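PDB 7LR8: glycosyl hydrolase from Streptomyces cattleya, which probably hydrolyses the Manβ1-4GlcNAc linkage of N-glycan core fragments, as a glycoside hydrolase of family GH5, subfamily 18. Local coordinates for residues R12-F16 with V343-R347; D41-V45 with C305-V309; G49-V53 with R87-V91; H52-F56 with W299-W304; L192-E197 with G218-H224. The protein carries 1 engineered substitution. Numbering follows the deposited sequence.

Contact 1 of 5, residues R12-F16 with V343-R347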
# COMPACT_ATOMS: atom_id res chain seq x y z
N ARG B 12 35.68 -17.29 -11.57
CA ARG B 12 34.50 -17.70 -12.34
C ARG B 12 34.23 -16.71 -13.47
O ARG B 12 34.61 -15.54 -13.39
CB ARG B 12 33.28 -17.83 -11.42
N SER B 13 33.56 -17.19 -14.51
CA SER B 13 33.24 -16.43 -15.71
C SER B 13 31.95 -15.64 -15.52
O SER B 13 31.13 -15.98 -14.67
CB SER B 13 33.11 -17.37 -16.90
OG SER B 13 31.94 -18.16 -16.81
N PRO B 14 31.74 -14.57 -16.30
CA PRO B 14 30.53 -13.76 -16.11
C PRO B 14 29.27 -14.48 -16.55
O PRO B 14 29.26 -15.19 -17.56
CB PRO B 14 30.80 -12.53 -16.99
CG PRO B 14 31.65 -13.04 -18.06
CD PRO B 14 32.59 -14.01 -17.36
N ARG B 15 28.20 -14.27 -15.79
CA ARG B 15 26.88 -14.78 -16.08
C ARG B 15 26.02 -13.70 -16.74
O ARG B 15 26.29 -12.51 -16.62
CB ARG B 15 26.21 -15.30 -14.81
CG ARG B 15 27.14 -16.20 -14.01
CD ARG B 15 26.38 -16.96 -12.97
NE ARG B 15 25.11 -17.42 -13.52
CZ ARG B 15 24.37 -18.38 -12.98
NH1 ARG B 15 24.78 -19.00 -11.87
NH2 ARG B 15 23.23 -18.72 -13.56
N PHE B 16 24.99 -14.15 -17.45
CA PHE B 16 24.12 -13.26 -18.21
C PHE B 16 22.67 -13.55 -17.86
O PHE B 16 22.25 -14.71 -17.88
CB PHE B 16 24.38 -13.43 -19.71
CG PHE B 16 25.80 -13.09 -20.12
CD1 PHE B 16 26.16 -11.78 -20.37
CD2 PHE B 16 26.77 -14.09 -20.23
CE1 PHE B 16 27.46 -11.45 -20.74
CE2 PHE B 16 28.07 -13.77 -20.58
CZ PHE B 16 28.41 -12.44 -20.85
N VAL B 343 25.94 -12.05 -25.73
CA VAL B 343 26.05 -13.27 -24.92
C VAL B 343 26.61 -14.40 -25.76
O VAL B 343 27.53 -15.11 -25.34
CB VAL B 343 24.69 -13.64 -24.30
CG1 VAL B 343 24.77 -15.01 -23.61
CG2 VAL B 343 24.22 -12.57 -23.30
N ARG B 344 26.05 -14.59 -26.96
CA ARG B 344 26.51 -15.66 -27.83
C ARG B 344 27.99 -15.50 -28.16
O ARG B 344 28.75 -16.48 -28.15
CB ARG B 344 25.68 -15.69 -29.12
CG ARG B 344 26.01 -16.85 -30.05
CD ARG B 344 25.94 -16.42 -31.51
NE ARG B 344 26.93 -15.39 -31.80
CZ ARG B 344 28.17 -15.64 -32.20
NH1 ARG B 344 28.58 -16.89 -32.37
NH2 ARG B 344 29.02 -14.64 -32.43
N ARG B 345 28.41 -14.26 -28.44
CA ARG B 345 29.81 -13.98 -28.75
C ARG B 345 30.71 -14.36 -27.58
O ARG B 345 31.73 -15.04 -27.76
CB ARG B 345 29.96 -12.50 -29.11
CG ARG B 345 31.34 -12.06 -29.56
CD ARG B 345 31.42 -10.53 -29.58
NE ARG B 345 30.17 -9.95 -30.09
CZ ARG B 345 29.62 -8.83 -29.62
NH1 ARG B 345 30.19 -8.17 -28.63
NH2 ARG B 345 28.48 -8.38 -30.15
N TRP B 346 30.33 -13.94 -26.37
CA TRP B 346 31.13 -14.29 -25.21
C TRP B 346 31.17 -15.81 -25.00
O TRP B 346 32.24 -16.38 -24.75
CB TRP B 346 30.61 -13.59 -23.95
CG TRP B 346 31.55 -13.88 -22.81
CD1 TRP B 346 32.60 -13.10 -22.40
CD2 TRP B 346 31.56 -15.05 -21.99
NE1 TRP B 346 33.25 -13.72 -21.36
CE2 TRP B 346 32.64 -14.92 -21.09
CE3 TRP B 346 30.76 -16.20 -21.92
CZ2 TRP B 346 32.93 -15.89 -20.13
CZ3 TRP B 346 31.06 -17.16 -20.97
CH2 TRP B 346 32.13 -17.00 -20.09
N ARG B 347 30.01 -16.48 -25.07
CA ARG B 347 29.99 -17.92 -24.86
C ARG B 347 30.78 -18.67 -25.93
O ARG B 347 31.33 -19.75 -25.66
CB ARG B 347 28.55 -18.45 -24.81
CG ARG B 347 27.67 -17.87 -23.70
CD ARG B 347 26.45 -18.76 -23.44
NE ARG B 347 25.44 -18.11 -22.59
CZ ARG B 347 25.57 -17.92 -21.28
NH1 ARG B 347 26.68 -18.30 -20.66
NH2 ARG B 347 24.60 -17.32 -20.58
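V343 opens the contact from the helix side. Its CB lies over one face of the F16 ring, and its CG2 comes 3.6 Å from F16 CG. One turn on, W346 turns its indole toward the incoming chain. Its CH2 meets S13 CB at 3.4 Å, at the ring edge. Its CZ2 meets P14 CD at 3.4 Å, while P14 O lies over one indole face. W346 CE3 also reaches F16 CE2 at 3.9 Å, with the two rings set obliquely. R347 follows with its guanidinium: NH2 is 3.9 Å from F16 CD2, at the edge of the phenyl ring. That same NH2 is salt-bridged to D51. No hydrogen bond joins the two segments. They meet mainly by apolar contact, plus the R347 guanidinium against F16. L293 of helix 281-293 touches P14, F16 and W346 and so packs against the same cluster. This is the packing of a (β/α)8 barrel, in which helix 334-349, after the eighth strand, covers the start of the first strand, 15-19.

Contact 2 of 5, residues D41-V45 with C305-V309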
# COMPACT_ATOMS: atom_id res chain seq x y z
N ASP B 41 6.77 -16.42 -20.79
CA ASP B 41 7.74 -15.35 -20.56
C ASP B 41 9.15 -15.91 -20.47
O ASP B 41 10.07 -15.43 -21.16
CB ASP B 41 7.41 -14.61 -19.26
CG ASP B 41 6.27 -13.60 -19.41
OD1 ASP B 41 5.79 -13.37 -20.54
OD2 ASP B 41 5.88 -13.04 -18.36
N LEU B 42 9.35 -16.92 -19.62
CA LEU B 42 10.68 -17.48 -19.42
C LEU B 42 11.16 -18.22 -20.67
O LEU B 42 12.36 -18.23 -20.96
CB LEU B 42 10.69 -18.38 -18.18
CG LEU B 42 10.34 -17.64 -16.88
CD1 LEU B 42 10.33 -18.58 -15.68
CD2 LEU B 42 11.28 -16.47 -16.64
N ASP B 43 10.24 -18.82 -21.44
CA ASP B 43 10.62 -19.39 -22.73
C ASP B 43 11.30 -18.35 -23.60
O ASP B 43 12.33 -18.62 -24.24
CB ASP B 43 9.40 -19.93 -23.46
CG ASP B 43 8.95 -21.27 -22.95
OD1 ASP B 43 9.70 -21.92 -22.19
OD2 ASP B 43 7.83 -21.67 -23.33
N SER B 44 10.74 -17.14 -23.65
CA SER B 44 11.29 -16.13 -24.54
C SER B 44 12.62 -15.60 -24.02
O SER B 44 13.44 -15.12 -24.80
CB SER B 44 10.28 -14.98 -24.74
OG SER B 44 10.06 -14.24 -23.56
N VAL B 45 12.84 -15.70 -22.71
CA VAL B 45 14.11 -15.29 -22.11
C VAL B 45 15.19 -16.33 -22.39
O VAL B 45 16.31 -15.99 -22.79
CB VAL B 45 13.92 -15.07 -20.60
CG1 VAL B 45 15.26 -14.96 -19.89
CG2 VAL B 45 13.04 -13.84 -20.36
N CYS B 305 14.97 -4.57 -18.78
CA CYS B 305 14.33 -5.71 -18.13
C CYS B 305 13.93 -6.71 -19.22
O CYS B 305 14.21 -6.49 -20.40
CB CYS B 305 13.11 -5.26 -17.34
SG CYS B 305 12.00 -4.18 -18.29
N SER B 306 13.28 -7.80 -18.82
CA SER B 306 12.95 -8.84 -19.80
C SER B 306 11.89 -8.35 -20.77
O SER B 306 12.04 -8.48 -22.00
CB SER B 306 12.51 -10.11 -19.07
OG SER B 306 11.30 -9.92 -18.35
N HIS B 307 10.81 -7.75 -20.25
CA HIS B 307 9.63 -7.44 -21.05
C HIS B 307 9.19 -6.00 -20.84
O HIS B 307 9.23 -5.47 -19.72
CB HIS B 307 8.48 -8.39 -20.71
CG HIS B 307 8.74 -9.80 -21.13
ND1 HIS B 307 9.44 -10.70 -20.35
CD2 HIS B 307 8.41 -10.46 -22.26
CE1 HIS B 307 9.52 -11.86 -20.98
NE2 HIS B 307 8.91 -11.74 -22.15
N ASP B 308 8.75 -5.38 -21.93
CA ASP B 308 8.12 -4.08 -21.86
C ASP B 308 6.94 -4.11 -20.90
O ASP B 308 6.30 -5.15 -20.70
CB ASP B 308 7.59 -3.66 -23.24
CG ASP B 308 8.69 -3.19 -24.20
OD1 ASP B 308 9.80 -2.84 -23.75
OD2 ASP B 308 8.40 -3.17 -25.41
N VAL B 309 6.65 -2.94 -20.31
CA VAL B 309 5.49 -2.77 -19.43
C VAL B 309 4.27 -2.42 -20.28
O VAL B 309 4.37 -1.64 -21.24
CB VAL B 309 5.76 -1.68 -18.38
CG1 VAL B 309 4.56 -1.55 -17.41
CG2 VAL B 309 7.04 -2.00 -17.61
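This is a small buried contact with a polar core. It joins the first barrel helix, 35-46, to the loop that follows the eighth strand, 298-304. H307 is the reaching residue. Its NE2 donates a hydrogen bond to S44 OG at 3.1 Å, somewhat bent at 137°. S44 OG in turn donates to D41 O at 2.7 Å, so the serine links the imidazole to the helix backbone. On the other side of the ring, H307 ND1 and S306 OG share a hydrogen bond of 2.8 Å. The imidazole is thus held at both nitrogens. D41 OD1 lies over one face of the ring, but the carboxylate is bonded to Y20 and salt-bridged to R330. Apolar contact is slight: V45 CG2 lies 4.0 Å from S306 CB and 4.1 Å from H307 CE1. V18 of strand 15-19 touches both V45 and S306 and so lies beside the contact, while L42 packs on helix 71-86 through A83 and A84.

Contact 3 of 5, residues G49-V53 with R87-V91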
# COMPACT_ATOMS: atom_id res chain seq x y z
N GLY B 49 19.39 -16.94 -24.59
CA GLY B 49 20.62 -17.53 -24.11
C GLY B 49 21.00 -17.16 -22.69
O GLY B 49 22.14 -17.44 -22.28
N PHE B 50 20.10 -16.53 -21.94
CA PHE B 50 20.41 -16.11 -20.58
C PHE B 50 20.52 -17.31 -19.66
O PHE B 50 20.01 -18.40 -19.95
CB PHE B 50 19.34 -15.15 -20.05
CG PHE B 50 19.29 -13.85 -20.77
CD1 PHE B 50 20.29 -12.90 -20.59
CD2 PHE B 50 18.27 -13.57 -21.66
CE1 PHE B 50 20.26 -11.69 -21.27
CE2 PHE B 50 18.23 -12.37 -22.35
CZ PHE B 50 19.24 -11.43 -22.16
N ASP B 51 21.20 -17.11 -18.53
CA ASP B 51 21.35 -18.18 -17.55
C ASP B 51 20.76 -17.88 -16.18
O ASP B 51 20.85 -18.74 -15.30
CB ASP B 51 22.83 -18.56 -17.39
CG ASP B 51 23.69 -17.40 -16.93
OD1 ASP B 51 23.49 -16.92 -15.78
OD2 ASP B 51 24.58 -16.97 -17.71
N HIS B 52 20.17 -16.70 -15.96
CA HIS B 52 19.53 -16.44 -14.67
C HIS B 52 18.49 -15.35 -14.85
O HIS B 52 18.47 -14.63 -15.86
CB HIS B 52 20.53 -16.03 -13.58
CG HIS B 52 21.19 -14.71 -13.83
ND1 HIS B 52 22.35 -14.59 -14.57
CD2 HIS B 52 20.85 -13.45 -13.46
CE1 HIS B 52 22.69 -13.31 -14.63
NE2 HIS B 52 21.79 -12.60 -13.97
N VAL B 53 17.60 -15.25 -13.87
CA VAL B 53 16.65 -14.15 -13.76
C VAL B 53 16.72 -13.62 -12.34
O VAL B 53 17.03 -14.35 -11.39
CB VAL B 53 15.20 -14.57 -14.09
CG1 VAL B 53 15.04 -14.85 -15.58
CG2 VAL B 53 14.80 -15.79 -13.29
N ARG B 87 14.12 -24.23 -17.45
CA ARG B 87 14.61 -23.53 -18.63
C ARG B 87 16.06 -23.12 -18.49
O ARG B 87 16.55 -22.32 -19.30
CB ARG B 87 13.71 -22.32 -18.91
CG ARG B 87 12.33 -22.75 -19.41
CD ARG B 87 11.17 -21.83 -19.03
NE ARG B 87 9.95 -22.43 -19.56
CZ ARG B 87 9.24 -23.35 -18.92
NH1 ARG B 87 9.60 -23.74 -17.71
NH2 ARG B 87 8.16 -23.87 -19.49
N GLY B 88 16.76 -23.65 -17.49
CA GLY B 88 18.17 -23.35 -17.32
C GLY B 88 18.42 -21.96 -16.78
O GLY B 88 19.49 -21.39 -17.03
N LEU B 89 17.47 -21.39 -16.04
CA LEU B 89 17.60 -20.06 -15.46
C LEU B 89 17.68 -20.21 -13.95
O LEU B 89 16.73 -20.67 -13.31
CB LEU B 89 16.42 -19.17 -15.86
CG LEU B 89 16.20 -19.06 -17.37
CD1 LEU B 89 14.84 -18.42 -17.64
CD2 LEU B 89 17.32 -18.24 -17.99
N ASP B 90 18.84 -19.88 -13.38
CA ASP B 90 18.95 -19.74 -11.94
C ASP B 90 18.23 -18.47 -11.48
O ASP B 90 17.97 -17.57 -12.27
CB ASP B 90 20.42 -19.70 -11.54
CG ASP B 90 21.16 -20.96 -11.93
OD1 ASP B 90 20.57 -22.05 -11.79
OD2 ASP B 90 22.33 -20.87 -12.38
N VAL B 91 17.88 -18.41 -10.19
CA VAL B 91 16.97 -17.38 -9.69
C VAL B 91 17.59 -16.67 -8.49
O VAL B 91 17.93 -17.30 -7.48
CB VAL B 91 15.60 -17.97 -9.30
CG1 VAL B 91 14.72 -16.88 -8.63
CG2 VAL B 91 14.92 -18.54 -10.52
O HOH W 1 18.28 -20.51 -20.63
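V53, L89 and V91 form the apolar centre. V53 CG2 meets V91 CG2 at 3.9 Å, and V53 CG1 meets L89 CD1 at 4.1 Å. L89 CD2 also reaches F50 CB at 4.2 Å. V53 and V91 lie on one face of the sheet, where A84 of helix 71-86 covers both L89 and V91. Around this centre the backbones pair as parallel strands. D90 N donates to D51 O at 3.0 Å, and V53 N donates to D90 O at 2.8 Å. CA-H...O contacts add to the pairing, such as H52 CA to D90 O at 3.1 Å. Before the strands begin, the segments part, and a water bridges F50 O and R87 O, at 2.8 Å from each. G49 and G88 both have positive phi and end their helices in Schellman motifs, so each chain leaves its helix the same way. H52 and D90 lie on the sheet face opposite V53 and V91. H52 ND1 donates to D51 OD1 at 2.9 Å, and H52 NE2 is bonded to T302. R15 forms salt bridges with both D51 and D90; D51 also holds R347 of helix 334-349. The chemistry is thus split: apolar side chains fix this β-α-β unit to its helix layer, while polar groups tie the strand starts to neighbouring strand 15-19 and, through H52, to strand 298-304, one strand further round.

Contact 4 of 5, residues H52-F56 with W299-W304. With BMA (beta-D-mannopyranose), chain D.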
# COMPACT_ATOMS: atom_id res chain seq x y z
N HIS B 52 20.17 -16.70 -15.96
CA HIS B 52 19.53 -16.44 -14.67
C HIS B 52 18.49 -15.35 -14.85
O HIS B 52 18.47 -14.63 -15.86
CB HIS B 52 20.53 -16.03 -13.58
CG HIS B 52 21.19 -14.71 -13.83
ND1 HIS B 52 22.35 -14.59 -14.57
CD2 HIS B 52 20.85 -13.45 -13.46
CE1 HIS B 52 22.69 -13.31 -14.63
NE2 HIS B 52 21.79 -12.60 -13.97
N VAL B 53 17.60 -15.25 -13.87
CA VAL B 53 16.65 -14.15 -13.76
C VAL B 53 16.72 -13.62 -12.34
O VAL B 53 17.03 -14.35 -11.39
CB VAL B 53 15.20 -14.57 -14.09
CG1 VAL B 53 15.04 -14.85 -15.58
CG2 VAL B 53 14.80 -15.79 -13.29
N ARG B 54 16.46 -12.32 -12.21
CA ARG B 54 16.24 -11.67 -10.92
C ARG B 54 14.75 -11.38 -10.83
O ARG B 54 14.18 -10.81 -11.76
CB ARG B 54 17.06 -10.37 -10.84
CG ARG B 54 16.69 -9.41 -9.72
CD ARG B 54 17.90 -8.54 -9.38
NE ARG B 54 17.63 -7.51 -8.37
CZ ARG B 54 17.50 -6.21 -8.61
NH1 ARG B 54 17.64 -5.72 -9.85
NH2 ARG B 54 17.27 -5.37 -7.61
N VAL B 55 14.11 -11.84 -9.74
CA VAL B 55 12.65 -11.82 -9.65
C VAL B 55 12.19 -11.08 -8.39
O VAL B 55 12.90 -10.99 -7.38
CB VAL B 55 12.04 -13.24 -9.69
CG1 VAL B 55 12.55 -14.00 -10.92
CG2 VAL B 55 12.36 -14.01 -8.43
N PHE B 56 10.96 -10.58 -8.45
CA PHE B 56 10.47 -9.59 -7.49
C PHE B 56 9.12 -9.93 -6.89
O PHE B 56 8.07 -9.66 -7.50
CB PHE B 56 10.41 -8.22 -8.15
CG PHE B 56 11.72 -7.77 -8.69
CD1 PHE B 56 12.65 -7.15 -7.86
CD2 PHE B 56 12.03 -7.94 -10.04
CE1 PHE B 56 13.86 -6.72 -8.36
CE2 PHE B 56 13.25 -7.51 -10.53
CZ PHE B 56 14.17 -6.90 -9.68
N TRP B 299 30.68 -10.58 -11.76
CA TRP B 299 29.88 -11.77 -11.48
C TRP B 299 28.91 -12.06 -12.62
O TRP B 299 28.75 -13.21 -13.04
CB TRP B 299 29.10 -11.59 -10.17
CG TRP B 299 28.38 -12.83 -9.74
CD1 TRP B 299 28.84 -13.79 -8.89
CD2 TRP B 299 27.06 -13.25 -10.13
NE1 TRP B 299 27.90 -14.77 -8.72
CE2 TRP B 299 26.80 -14.47 -9.48
CE3 TRP B 299 26.09 -12.71 -10.98
CZ2 TRP B 299 25.60 -15.16 -9.64
CZ3 TRP B 299 24.89 -13.40 -11.13
CH2 TRP B 299 24.66 -14.61 -10.47
N GLY B 300 28.26 -11.02 -13.13
CA GLY B 300 27.30 -11.20 -14.20
C GLY B 300 26.75 -9.86 -14.64
O GLY B 300 27.00 -8.83 -14.01
N VAL B 301 26.01 -9.91 -15.75
CA VAL B 301 25.31 -8.76 -16.33
C VAL B 301 23.84 -9.12 -16.38
O VAL B 301 23.46 -10.12 -17.00
CB VAL B 301 25.83 -8.43 -17.73
CG1 VAL B 301 25.02 -7.28 -18.32
CG2 VAL B 301 27.32 -8.11 -17.71
N THR B 302 23.00 -8.30 -15.75
CA THR B 302 21.58 -8.59 -15.65
C THR B 302 20.82 -7.40 -16.21
O THR B 302 20.78 -6.33 -15.58
CB THR B 302 21.19 -8.91 -14.20
OG1 THR B 302 22.10 -9.89 -13.67
CG2 THR B 302 19.78 -9.47 -14.14
N TRP B 303 20.27 -7.55 -17.41
CA TRP B 303 19.62 -6.46 -18.11
C TRP B 303 18.27 -6.14 -17.50
O TRP B 303 17.51 -7.04 -17.12
CB TRP B 303 19.46 -6.79 -19.60
CG TRP B 303 19.25 -5.55 -20.39
CD1 TRP B 303 18.06 -4.95 -20.70
CD2 TRP B 303 20.28 -4.71 -20.94
NE1 TRP B 303 18.29 -3.80 -21.43
CE2 TRP B 303 19.64 -3.63 -21.58
CE3 TRP B 303 21.68 -4.78 -20.95
CZ2 TRP B 303 20.36 -2.63 -22.21
CZ3 TRP B 303 22.38 -3.77 -21.59
CH2 TRP B 303 21.72 -2.72 -22.20
N TRP B 304 17.97 -4.84 -17.36
CA TRP B 304 16.64 -4.37 -17.01
C TRP B 304 15.99 -3.87 -18.28
O TRP B 304 16.38 -2.82 -18.79
CB TRP B 304 16.67 -3.24 -15.98
CG TRP B 304 15.28 -2.91 -15.52
CD1 TRP B 304 14.32 -2.24 -16.21
CD2 TRP B 304 14.69 -3.29 -14.27
NE1 TRP B 304 13.16 -2.18 -15.48
CE2 TRP B 304 13.36 -2.81 -14.27
CE3 TRP B 304 15.15 -3.98 -13.14
CZ2 TRP B 304 12.50 -3.02 -13.21
CZ3 TRP B 304 14.29 -4.17 -12.08
CH2 TRP B 304 12.99 -3.69 -12.12
C1 BMA D . 15.75 1.07 -11.01
C2 BMA D . 14.95 -0.27 -10.89
C3 BMA D . 13.48 0.03 -11.14
C4 BMA D . 13.31 0.94 -12.42
C5 BMA D . 14.65 1.10 -13.19
C6 BMA D . 14.56 2.04 -14.37
O2 BMA D . 15.10 -0.86 -9.61
O3 BMA D . 12.86 0.58 -9.95
O4 BMA D . 12.35 0.35 -13.26
O5 BMA D . 15.65 1.66 -12.32
O6 BMA D . 14.20 3.34 -13.85
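One hydrogen bond crosses between the segments: H52 NE2 and T302 OG1 are 2.7 Å apart, and either could be the donor. T302 OG1 is also bonded to W265. The two strands are not sheet neighbours, since strand 15-19 runs between them. Their axes come no closer than 8.1 Å and are inclined at 54°, so they meet almost wholly through side chains; H52 CE1 also lies 4.0 Å from V301 O. Two aromatic pairs add to this. W299 directs its edge at the face of H52, T-shaped, with centroids 5.6 Å apart and planes at 67°. At the far end F56 CZ meets W304 CZ3 at 3.6 Å, the rings lying obliquely. The charged group is R54. Its NH1 lies 4.3 Å from W304 CZ3, at the indole edge, but its bonding is to D94, E268, N19 and N152. One face of W304 lies against the mannose C3, and W304 CZ2 is 3.4 Å from BMA O4. S101, N152, E268 and E320 hydrogen-bond the same mannose. An aromatic platform at the end of the eighth strand, beside an arginine-carboxylate network, is the sugar-binding end of a GH5 (β/α)8 barrel, with mannose probably in the −1 subsite.

Contact 5 of 5, residues L192-E197 with G218-H224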
# COMPACT_ATOMS: atom_id res chain seq x y z
N LEU B 192 23.93 -17.40 -2.08
CA LEU B 192 24.52 -16.10 -2.43
C LEU B 192 23.59 -14.99 -1.96
O LEU B 192 22.64 -14.64 -2.66
CB LEU B 192 24.75 -16.02 -3.93
CG LEU B 192 25.47 -14.78 -4.48
CD1 LEU B 192 26.94 -14.87 -4.13
CD2 LEU B 192 25.28 -14.63 -5.99
N HIS B 193 23.85 -14.44 -0.78
CA HIS B 193 22.99 -13.42 -0.19
C HIS B 193 23.71 -12.08 -0.18
O HIS B 193 24.85 -11.99 0.29
CB HIS B 193 22.56 -13.81 1.23
CG HIS B 193 21.92 -15.16 1.31
ND1 HIS B 193 20.86 -15.53 0.51
CD2 HIS B 193 22.23 -16.25 2.06
CE1 HIS B 193 20.52 -16.78 0.78
NE2 HIS B 193 21.34 -17.24 1.71
N LEU B 194 23.04 -11.06 -0.69
CA LEU B 194 23.62 -9.75 -0.89
C LEU B 194 22.55 -8.69 -0.69
O LEU B 194 21.37 -8.99 -0.49
CB LEU B 194 24.22 -9.62 -2.30
CG LEU B 194 23.17 -9.74 -3.42
CD1 LEU B 194 23.45 -8.74 -4.53
CD2 LEU B 194 23.12 -11.16 -4.01
N HIS B 195 22.96 -7.43 -0.78
CA HIS B 195 22.04 -6.31 -0.83
C HIS B 195 22.43 -5.46 -2.03
O HIS B 195 23.55 -5.57 -2.53
CB HIS B 195 22.06 -5.51 0.48
CG HIS B 195 23.32 -4.72 0.69
ND1 HIS B 195 23.39 -3.37 0.47
CD2 HIS B 195 24.55 -5.10 1.11
CE1 HIS B 195 24.61 -2.94 0.73
NE2 HIS B 195 25.33 -3.98 1.12
N ALA B 196 21.50 -4.63 -2.50
CA ALA B 196 21.65 -3.95 -3.79
C ALA B 196 21.09 -2.55 -3.65
O ALA B 196 19.87 -2.37 -3.57
CB ALA B 196 20.94 -4.71 -4.90
N GLU B 197 21.98 -1.56 -3.65
CA GLU B 197 21.58 -0.17 -3.42
C GLU B 197 21.76 0.65 -4.70
O GLU B 197 22.71 0.42 -5.46
CB GLU B 197 22.40 0.44 -2.28
CG GLU B 197 22.51 -0.46 -1.02
CD GLU B 197 21.17 -0.96 -0.51
OE1 GLU B 197 21.13 -2.05 0.12
OE2 GLU B 197 20.14 -0.29 -0.72
N GLY B 218 27.40 -8.48 2.71
CA GLY B 218 26.84 -9.35 1.69
C GLY B 218 27.92 -9.96 0.80
O GLY B 218 29.09 -9.57 0.83
N ALA B 219 27.51 -10.93 -0.01
CA ALA B 219 28.47 -11.84 -0.66
C ALA B 219 29.20 -11.21 -1.84
O ALA B 219 30.36 -11.56 -2.10
CB ALA B 219 27.74 -13.10 -1.13
N VAL B 220 28.54 -10.35 -2.60
CA VAL B 220 29.13 -9.69 -3.77
C VAL B 220 28.62 -8.26 -3.77
O VAL B 220 27.62 -7.94 -3.12
CB VAL B 220 28.77 -10.41 -5.10
CG1 VAL B 220 29.21 -11.88 -5.07
CG2 VAL B 220 27.28 -10.30 -5.38
N THR B 221 29.31 -7.38 -4.49
CA THR B 221 28.85 -6.00 -4.62
C THR B 221 27.88 -5.91 -5.79
O THR B 221 28.21 -6.34 -6.91
CB THR B 221 30.02 -5.04 -4.85
OG1 THR B 221 30.99 -5.21 -3.82
CG2 THR B 221 29.53 -3.60 -4.85
N ALA B 222 26.70 -5.35 -5.56
CA ALA B 222 25.73 -5.15 -6.62
C ALA B 222 25.72 -3.68 -7.03
O ALA B 222 25.66 -2.80 -6.17
CB ALA B 222 24.34 -5.59 -6.19
N VAL B 223 25.82 -3.43 -8.33
CA VAL B 223 25.68 -2.07 -8.86
C VAL B 223 24.56 -2.06 -9.89
O VAL B 223 24.33 -3.04 -10.62
CB VAL B 223 26.99 -1.54 -9.48
CG1 VAL B 223 28.06 -1.36 -8.40
CG2 VAL B 223 27.48 -2.47 -10.57
N HIS B 224 23.84 -0.93 -9.94
CA HIS B 224 22.74 -0.70 -10.87
C HIS B 224 23.09 0.53 -11.69
O HIS B 224 23.17 1.63 -11.14
CB HIS B 224 21.43 -0.48 -10.12
CG HIS B 224 20.99 -1.62 -9.25
ND1 HIS B 224 20.09 -1.46 -8.22
CD2 HIS B 224 21.31 -2.94 -9.27
CE1 HIS B 224 19.88 -2.63 -7.64
NE2 HIS B 224 20.61 -3.54 -8.25
O HOH W 2 26.16 -4.55 -2.68
O HOH W 3 26.00 -7.18 -1.00
O HOH W 4 24.89 -2.24 -3.45
O HOH W 5 24.03 1.11 -7.90
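G218 has no side chain, and the L194 backbone comes close there, CA to CA at 4.1 Å; a CB on G218 would sit tight against L194 CA. Next to it, A219 N donates to H193 O at 2.9 Å, which clamps the segments together at this end. The L192 side chain reaches over A219 and V220: its CD1 sits 3.6 Å from A219 CB and 3.9 Å from V220 CG1. L194 makes the next bump. Its CD1 settles on the small A222 CB at 3.7 Å, with V220 CG2 at 4.2 Å. These two strands are the fifth and sixth of the (β/α)8 barrel, and this seam closes the ring. The strands run parallel within 20°, but their axes are 6.3 Å apart, and four waters fill the slot between the backbones. One links H195 N (3.1 Å) with V220 O (2.8 Å), one H195 O (2.8 Å) with A222 N (3.0 Å), one E197 N (3.0 Å) with A222 O (2.9 Å), and one E197 O with H224 N, at 2.9 Å from each. On the inner side, A196 CB sits in the corner formed by A222 CB at 3.7 Å and H224 NE2 at 3.6 Å. H224 is bonded to Q267, and its side chain lies about 5 Å from that of the engineered A153 and about 5 Å from the bound mannose.

Overall arrangement
Contacts 1, 3, 4 and 5 all reach the eight-stranded parallel barrel; contact 2 joins its first helix to the loop after its last strand. Contacts 3 and 4 share H52 and V53 of strand 52-55, with centres about 9 Å apart. R15 of contact 1 is salt-bridged to D90 of contact 3, and its backbone pairs with W299 and V301 of contact 4. Along the chain, contact 1 spans all the others. Contact 3 closes before contact 5 opens, and contact 5 falls within the span of contact 4. The centres of contacts 2 and 5 are about 23 Å apart. Contact 4 contributes W304 to the glycan pocket, and H224 of contact 5 lies close by.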